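Local coordinates for protein diaminopimelate decarboxylase (Phaeodactylum tricornutum, PDB 7JPJ) that probably uses pyridoxal 5'-phosphate to decarboxylate diaminopimelate in lysine biosynthesis, working as an obligate dimer, at residues V241-L252 and G281-G289. Residues are numbered along the deposited sequence; the frame is centred on the assembly and turned at random.
Sequences VGRNKGEVTTDL and GTYLVAMAG. With DLY (D-lysine), chain C; SO4 (sulfate ion), chain D.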
loop_
_atom_site.group_PDB
_atom_site.type_symbol
_atom_site.label_atom_id
_atom_site.label_comp_id
_atom_site.label_asym_id
_atom_site.label_seq_id
_atom_site.Cartn_x
_atom_site.Cartn_y
_atom_site.Cartn_z
ATOM N N VAL A 241 -19.081 -8.266 -4.190
ATOM C CA VAL A 241 -19.568 -7.281 -5.146
ATOM C C VAL A 241 -18.875 -7.538 -6.476
ATOM O O VAL A 241 -17.641 -7.583 -6.539
ATOM C CB VAL A 241 -19.305 -5.841 -4.665
ATOM C CG1 VAL A 241 -19.729 -4.836 -5.724
ATOM C CG2 VAL A 241 -20.021 -5.576 -3.357
ATOM N N GLY A 242 -19.665 -7.712 -7.532
ATOM C CA GLY A 242 -19.110 -7.910 -8.855
ATOM C C GLY A 242 -18.885 -6.602 -9.581
ATOM O O GLY A 242 -19.809 -6.056 -10.190
ATOM N N ARG A 243 -17.659 -6.085 -9.522
ATOM C CA ARG A 243 -17.366 -4.817 -10.184
ATOM C C ARG A 243 -17.409 -4.961 -11.701
ATOM O O ARG A 243 -17.926 -4.082 -12.399
ATOM C CB ARG A 243 -16.002 -4.297 -9.737
ATOM C CG ARG A 243 -15.897 -4.010 -8.250
ATOM C CD ARG A 243 -14.469 -3.659 -7.875
ATOM N NE ARG A 243 -14.315 -3.372 -6.452
ATOM C CZ ARG A 243 -14.165 -4.300 -5.514
ATOM N NH1 ARG A 243 -14.156 -5.583 -5.848
ATOM N NH2 ARG A 243 -14.022 -3.947 -4.244
ATOM N N ASN A 244 -16.881 -6.058 -12.225
ATOM C CA ASN A 244 -16.750 -6.246 -13.660
ATOM C C ASN A 244 -17.903 -7.078 -14.202
ATOM O O ASN A 244 -18.492 -7.900 -13.493
ATOM C CB ASN A 244 -15.417 -6.916 -13.992
ATOM C CG ASN A 244 -14.246 -6.233 -13.320
ATOM O OD1 ASN A 244 -13.753 -5.210 -13.796
ATOM N ND2 ASN A 244 -13.802 -6.789 -12.197
ATOM N N LYS A 245 -18.222 -6.845 -15.473
ATOM C CA LYS A 245 -19.288 -7.582 -16.135
ATOM C C LYS A 245 -18.989 -9.075 -16.111
ATOM O O LYS A 245 -17.882 -9.506 -16.443
ATOM C CB LYS A 245 -19.445 -7.089 -17.575
ATOM C CG LYS A 245 -20.738 -7.509 -18.254
ATOM C CD LYS A 245 -20.481 -8.087 -19.637
ATOM C CE LYS A 245 -21.776 -8.223 -20.434
ATOM N NZ LYS A 245 -22.926 -8.638 -19.577
ATOM N N GLY A 246 -19.983 -9.865 -15.702
ATOM C CA GLY A 246 -19.852 -11.297 -15.586
ATOM C C GLY A 246 -19.695 -11.790 -14.162
ATOM O O GLY A 246 -20.147 -12.897 -13.848
ATOM N N GLU A 247 -19.062 -11.004 -13.298
ATOM C CA GLU A 247 -18.922 -11.381 -11.901
ATOM C C GLU A 247 -20.249 -11.193 -11.175
ATOM O O GLU A 247 -21.025 -10.285 -11.482
ATOM C CB GLU A 247 -17.820 -10.558 -11.233
ATOM C CG GLU A 247 -16.452 -10.743 -11.883
ATOM C CD GLU A 247 -15.411 -9.757 -11.383
ATOM O OE1 GLU A 247 -15.789 -8.658 -10.922
ATOM O OE2 GLU A 247 -14.207 -10.085 -11.459
ATOM N N VAL A 248 -20.513 -12.071 -10.210
ATOM C CA VAL A 248 -21.805 -12.128 -9.535
ATOM C C VAL A 248 -21.734 -11.335 -8.236
ATOM O O VAL A 248 -20.823 -11.534 -7.424
ATOM C CB VAL A 248 -22.234 -13.583 -9.271
ATOM C CG1 VAL A 248 -23.404 -13.628 -8.298
ATOM C CG2 VAL A 248 -22.604 -14.271 -10.577
ATOM N N THR A 249 -22.693 -10.431 -8.050
ATOM C CA THR A 249 -22.892 -9.740 -6.784
ATOM C C THR A 249 -23.833 -10.559 -5.909
ATOM O O THR A 249 -24.819 -11.118 -6.395
ATOM C CB THR A 249 -23.468 -8.339 -7.020
ATOM O OG1 THR A 249 -22.493 -7.526 -7.684
ATOM C CG2 THR A 249 -23.862 -7.673 -5.708
ATOM N N THR A 250 -23.514 -10.638 -4.618
ATOM C CA THR A 250 -24.337 -11.408 -3.694
ATOM C C THR A 250 -25.753 -10.847 -3.637
ATOM O O THR A 250 -25.951 -9.638 -3.489
ATOM C CB THR A 250 -23.716 -11.399 -2.298
ATOM O OG1 THR A 250 -22.345 -11.807 -2.375
ATOM C CG2 THR A 250 -24.468 -12.349 -1.379
ATOM N N ASP A 251 -26.739 -11.730 -3.767
ATOM C CA ASP A 251 -28.143 -11.365 -3.602
ATOM C C ASP A 251 -28.497 -11.512 -2.126
ATOM O O ASP A 251 -28.630 -12.633 -1.622
ATOM C CB ASP A 251 -29.037 -12.238 -4.479
ATOM C CG ASP A 251 -30.409 -11.623 -4.715
ATOM O OD1 ASP A 251 -30.843 -10.781 -3.900
ATOM O OD2 ASP A 251 -31.057 -11.983 -5.721
ATOM N N LEU A 252 -28.647 -10.380 -1.434
ATOM C CA LEU A 252 -28.890 -10.417 0.006
ATOM C C LEU A 252 -30.234 -11.051 0.343
ATOM O O LEU A 252 -30.396 -11.608 1.434
ATOM C CB LEU A 252 -28.808 -9.007 0.588
ATOM C CG LEU A 252 -27.449 -8.322 0.453
ATOM C CD1 LEU A 252 -27.418 -7.026 1.248
ATOM C CD2 LEU A 252 -26.339 -9.258 0.898
ATOM N N GLY A 281 -18.594 -4.060 4.433
ATOM C CA GLY A 281 -17.725 -2.955 4.090
ATOM C C GLY A 281 -17.744 -2.694 2.599
ATOM O O GLY A 281 -18.186 -1.632 2.146
ATOM N N THR A 282 -17.271 -3.676 1.828
ATOM C CA THR A 282 -17.288 -3.570 0.374
ATOM C C THR A 282 -18.701 -3.323 -0.148
ATOM O O THR A 282 -18.926 -2.417 -0.956
ATOM C CB THR A 282 -16.700 -4.842 -0.238
ATOM O OG1 THR A 282 -15.373 -5.044 0.263
ATOM C CG2 THR A 282 -16.657 -4.741 -1.753
ATOM N N TYR A 283 -19.672 -4.106 0.329
ATOM C CA TYR A 283 -21.026 -4.046 -0.217
ATOM C C TYR A 283 -21.664 -2.669 -0.078
ATOM O O TYR A 283 -22.609 -2.364 -0.812
ATOM C CB TYR A 283 -21.912 -5.093 0.462
ATOM C CG TYR A 283 -23.073 -5.563 -0.387
ATOM C CD1 TYR A 283 -22.936 -6.647 -1.246
ATOM C CD2 TYR A 283 -24.309 -4.926 -0.328
ATOM C CE1 TYR A 283 -23.998 -7.083 -2.024
ATOM C CE2 TYR A 283 -25.375 -5.354 -1.102
ATOM C CZ TYR A 283 -25.213 -6.433 -1.947
ATOM O OH TYR A 283 -26.270 -6.863 -2.717
ATOM N N LEU A 284 -21.170 -1.830 0.828
ATOM C CA LEU A 284 -21.802 -0.541 1.068
ATOM C C LEU A 284 -21.191 0.599 0.263
ATOM O O LEU A 284 -21.908 1.542 -0.090
ATOM C CB LEU A 284 -21.735 -0.195 2.558
ATOM C CG LEU A 284 -22.836 -0.753 3.456
ATOM C CD1 LEU A 284 -22.412 -0.673 4.908
ATOM C CD2 LEU A 284 -24.138 0.005 3.244
ATOM N N VAL A 285 -19.895 0.541 -0.046
ATOM C CA VAL A 285 -19.199 1.717 -0.561
ATOM C C VAL A 285 -18.434 1.435 -1.852
ATOM O O VAL A 285 -17.979 2.371 -2.519
ATOM C CB VAL A 285 -18.244 2.293 0.505
ATOM C CG1 VAL A 285 -19.025 2.829 1.695
ATOM C CG2 VAL A 285 -17.238 1.243 0.948
ATOM N N ALA A 286 -18.276 0.159 -2.215
ATOM C CA ALA A 286 -17.450 -0.201 -3.367
ATOM C C ALA A 286 -17.893 0.496 -4.648
ATOM O O ALA A 286 -17.152 1.317 -5.197
ATOM C CB ALA A 286 -17.453 -1.714 -3.587
ATOM N N MET A 287 -19.094 0.176 -5.134
ATOM C CA MET A 287 -19.601 0.780 -6.364
ATOM C C MET A 287 -19.990 2.239 -6.195
ATOM O O MET A 287 -20.355 2.878 -7.187
ATOM C CB MET A 287 -20.807 -0.007 -6.885
ATOM C CG MET A 287 -20.534 -1.479 -7.142
ATOM S SD MET A 287 -19.057 -1.812 -8.124
ATOM C CE MET A 287 -19.351 -0.804 -9.575
ATOM N N ALA A 288 -19.932 2.778 -4.981
ATOM C CA ALA A 288 -20.302 4.164 -4.743
ATOM C C ALA A 288 -19.153 5.135 -4.965
ATOM O O ALA A 288 -19.375 6.349 -4.927
ATOM C CB ALA A 288 -20.843 4.332 -3.319
ATOM N N GLY A 289 -17.945 4.638 -5.199
ATOM C CA GLY A 289 -16.792 5.498 -5.364
ATOM C C GLY A 289 -16.063 5.200 -6.658
ATOM O O GLY A 289 -16.074 4.077 -7.158
HETATM N N DLY C . -13.040 -9.956 -5.591
HETATM C CA DLY C . -12.768 -8.998 -4.526
HETATM C C DLY C . -14.053 -8.313 -4.047
HETATM O O DLY C . -15.169 -8.688 -4.427
HETATM C CB DLY C . -12.067 -9.693 -3.355
HETATM C CG DLY C . -11.311 -8.756 -2.419
HETATM C CD DLY C . -10.556 -9.545 -1.357
HETATM C CE DLY C . -9.952 -8.636 -0.294
HETATM N NZ DLY C . -9.359 -9.420 0.829
HETATM O OXT DLY C . -14.008 -7.360 -3.263
HETATM S S SO4 D . -15.846 -6.640 3.584
HETATM O O1 SO4 D . -15.600 -6.999 2.190
HETATM O O2 SO4 D . -17.266 -6.814 3.886
HETATM O O3 SO4 D . -15.469 -5.249 3.810
HETATM O O4 SO4 D . -15.041 -7.497 4.451
#
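Tyr-283 and Thr-250 make the one hydrogen bond between the two segments: the phenol OH of Tyr-283 donates to Thr-250 O over 2.9 Å, nearly in line with the carbonyl (171°). A tyrosine suits the place because its ring is apolar along its length and polar at its end. With Tyr-283 CG turned opposite its own backbone N (chi1 -154°), the ring runs from helix 282-285 across to the loop. There Leu-252 meets it, Leu-252 CD1 lying 3.5 Å from Tyr-283 CE2 and CD2 over one face near the rim, while Thr-249 CG2 comes to Tyr-283 CE1. A phenylalanine here would probably leave Thr-250 O without the phenol donor and the ring end untied from the loop.

The branched Val-241 touches two partners at once: CG2 is 3.6 Å from Tyr-283 CA, and CG1 is 3.7 Å from Met-287 CG. The bent Met-287 chain also brings SD against the aliphatic CG of Arg-243.

Two polar side chains, Arg-243 and Thr-282, reach bound groups. Arginine suits a carboxylate: Arg-243 NH1 donates to D-lysine OXT at 3.1 Å (164°), with NE held by Gly-391 O. Thr-282 turns its methyl CG2 to Val-241 and Arg-243, and gives N and OG1 to a sulfate, probably from the crystallisation liquor; Gly-281 N adds a third bond. This anion site at a helix start, in a TIM-barrel domain, is consistent with the cofactor phosphate pocket of fold-type III decarboxylases.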